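Local coordinates for protein RNA silencing suppressor p19 (Carnation Italian ringspot virus, PDB 6BJV) that suppresses RNA silencing in plants by binding short interfering RNAs as a homodimer, measuring the duplex length like a molecular caliper, at residues 140-143 / 144-148. Sequence-based numbering, arbitrary orientation.
Sequences SKQE and LLQLT
Leu-144 N reaches back one turn to Ser-140 O in an i to i+4 bond of helix 130-144 that is weak in length, 3.3 Å, but nearly straight (162°). At Leu-145 the pattern begins to fray: its N divides itself between Lys-141 O at 3.5 Å and Gln-142 O at 3.2 Å, both weak. The Leu-145 side chain lies over the first of these acceptors, with CG 3.3 Å from Lys-141 O, while its CD1 just reaches CG of the extended Lys-141 chain. Gln-146 N bonds three residues back to Glu-143 O (3.0 Å), coming from well above the carbonyl plane, 72° out of it. Its side chain runs back along the helix end, CB and CG passing close to Gln-142 O, and a second link forms between the two amides: Gln-142 NE2 donates to Gln-146 OE1 at 3.1 Å. With CG of Gln-142 anti to its backbone N and the chain straight beyond, NE2 is carried across to OE1, the two amides steeply turned against each other, 70° apart. OE1 lies in the plane of the Gln-142 amide, while NE2 approaches somewhat out of the carbonyl plane of Gln-146. OE1 also lies 3.0 Å from Gln-142 CG, a tight approach. Leu-147 then turns its CG over Glu-143 O (3.3 Å), adding an aliphatic cover to a carbonyl already used by Gln-146 N. These contacts accompany the passage from helix 130-144 into the following loop. On one side Leu-144 and Leu-145 rest against Phe-116 of strand 109-116, and Leu-145 also meets Phe-59 of strand 58-65 and Val-86 of helix 80-87; elsewhere Glu-143, Leu-144 and Leu-147 pack on Met-136 of the second subunit, placing this helix end at the dimer interface.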
loop_
_atom_site.group_PDB
_atom_site.type_symbol
_atom_site.label_atom_id
_atom_site.label_comp_id
_atom_site.label_asym_id
_atom_site.label_seq_id
_atom_site.Cartn_x
_atom_site.Cartn_y
_atom_site.Cartn_z
ATOM N N SER A 140 0.620 -3.521 9.199
ATOM C CA SER A 140 1.234 -3.672 7.886
ATOM C C SER A 140 2.721 -3.353 7.942
ATOM O O SER A 140 3.519 -3.970 7.229
ATOM C CB SER A 140 0.536 -2.770 6.868
ATOM O OG SER A 140 -0.816 -3.150 6.687
ATOM N N LYS A 141 3.107 -2.393 8.784
ATOM C CA LYS A 141 4.518 -2.116 9.022
ATOM C C LYS A 141 5.202 -3.284 9.721
ATOM O O LYS A 141 6.405 -3.497 9.536
ATOM C CB LYS A 141 4.653 -0.840 9.853
ATOM C CG LYS A 141 6.076 -0.439 10.194
ATOM C CD LYS A 141 6.084 0.759 11.131
ATOM C CE LYS A 141 7.493 1.217 11.441
ATOM N NZ LYS A 141 7.501 2.361 12.392
ATOM N N GLN A 142 4.457 -4.048 10.522
ATOM C CA GLN A 142 5.049 -5.163 11.254
ATOM C C GLN A 142 5.419 -6.305 10.315
ATOM O O GLN A 142 6.537 -6.830 10.369
ATOM C CB GLN A 142 4.082 -5.648 12.336
ATOM C CG GLN A 142 4.667 -6.701 13.266
ATOM C CD GLN A 142 3.631 -7.299 14.199
ATOM O OE1 GLN A 142 2.448 -6.959 14.134
ATOM N NE2 GLN A 142 4.070 -8.200 15.071
ATOM N N GLU A 143 4.486 -6.713 9.448
ATOM C CA GLU A 143 4.748 -7.847 8.567
ATOM C C GLU A 143 5.867 -7.537 7.580
ATOM O O GLU A 143 6.692 -8.408 7.278
ATOM C CB GLU A 143 3.476 -8.245 7.820
ATOM C CG GLU A 143 2.439 -8.942 8.686
ATOM C CD GLU A 143 1.511 -7.972 9.385
ATOM O OE1 GLU A 143 1.010 -7.043 8.716
ATOM O OE2 GLU A 143 1.281 -8.136 10.602
ATOM N N LEU A 144 5.911 -6.307 7.062
ATOM C CA LEU A 144 6.958 -5.946 6.112
ATOM C C LEU A 144 8.341 -6.133 6.721
ATOM O O LEU A 144 9.277 -6.566 6.039
ATOM C CB LEU A 144 6.773 -4.502 5.646
ATOM C CG LEU A 144 7.827 -3.974 4.667
ATOM C CD1 LEU A 144 7.793 -4.747 3.357
ATOM C CD2 LEU A 144 7.635 -2.488 4.415
ATOM N N LEU A 145 8.491 -5.813 8.003
ATOM C CA LEU A 145 9.771 -5.920 8.685
ATOM C C LEU A 145 9.975 -7.274 9.353
ATOM O O LEU A 145 11.018 -7.484 9.983
ATOM C CB LEU A 145 9.897 -4.805 9.728
ATOM C CG LEU A 145 9.644 -3.387 9.208
ATOM C CD1 LEU A 145 9.757 -2.374 10.337
ATOM C CD2 LEU A 145 10.598 -3.034 8.079
ATOM N N GLN A 146 9.021 -8.189 9.231
ATOM C CA GLN A 146 9.123 -9.532 9.798
ATOM C C GLN A 146 8.974 -10.551 8.671
ATOM O O GLN A 146 7.998 -11.305 8.620
ATOM C CB GLN A 146 8.071 -9.750 10.890
ATOM C CG GLN A 146 8.375 -9.033 12.199
ATOM C CD GLN A 146 7.316 -9.269 13.268
ATOM O OE1 GLN A 146 6.990 -8.365 14.038
ATOM N NE2 GLN A 146 6.782 -10.486 13.325
ATOM N N LEU A 147 9.949 -10.568 7.765
ATOM C CA LEU A 147 9.967 -11.521 6.665
ATOM C C LEU A 147 11.418 -11.853 6.339
ATOM O O LEU A 147 12.351 -11.309 6.938
ATOM C CB LEU A 147 9.226 -10.967 5.444
ATOM C CG LEU A 147 7.698 -11.015 5.506
ATOM C CD1 LEU A 147 7.092 -10.197 4.377
ATOM C CD2 LEU A 147 7.197 -12.451 5.442
ATOM N N THR A 148 11.602 -12.753 5.385
ATOM C CA THR A 148 12.918 -13.216 4.975
ATOM C C THR A 148 12.929 -13.414 3.477
ATOM O O THR A 148 11.874 -13.627 2.857
ATOM C CB THR A 148 13.300 -14.525 5.680
ATOM O OG1 THR A 148 12.291 -15.513 5.431
ATOM C CG2 THR A 148 13.427 -14.307 7.179
#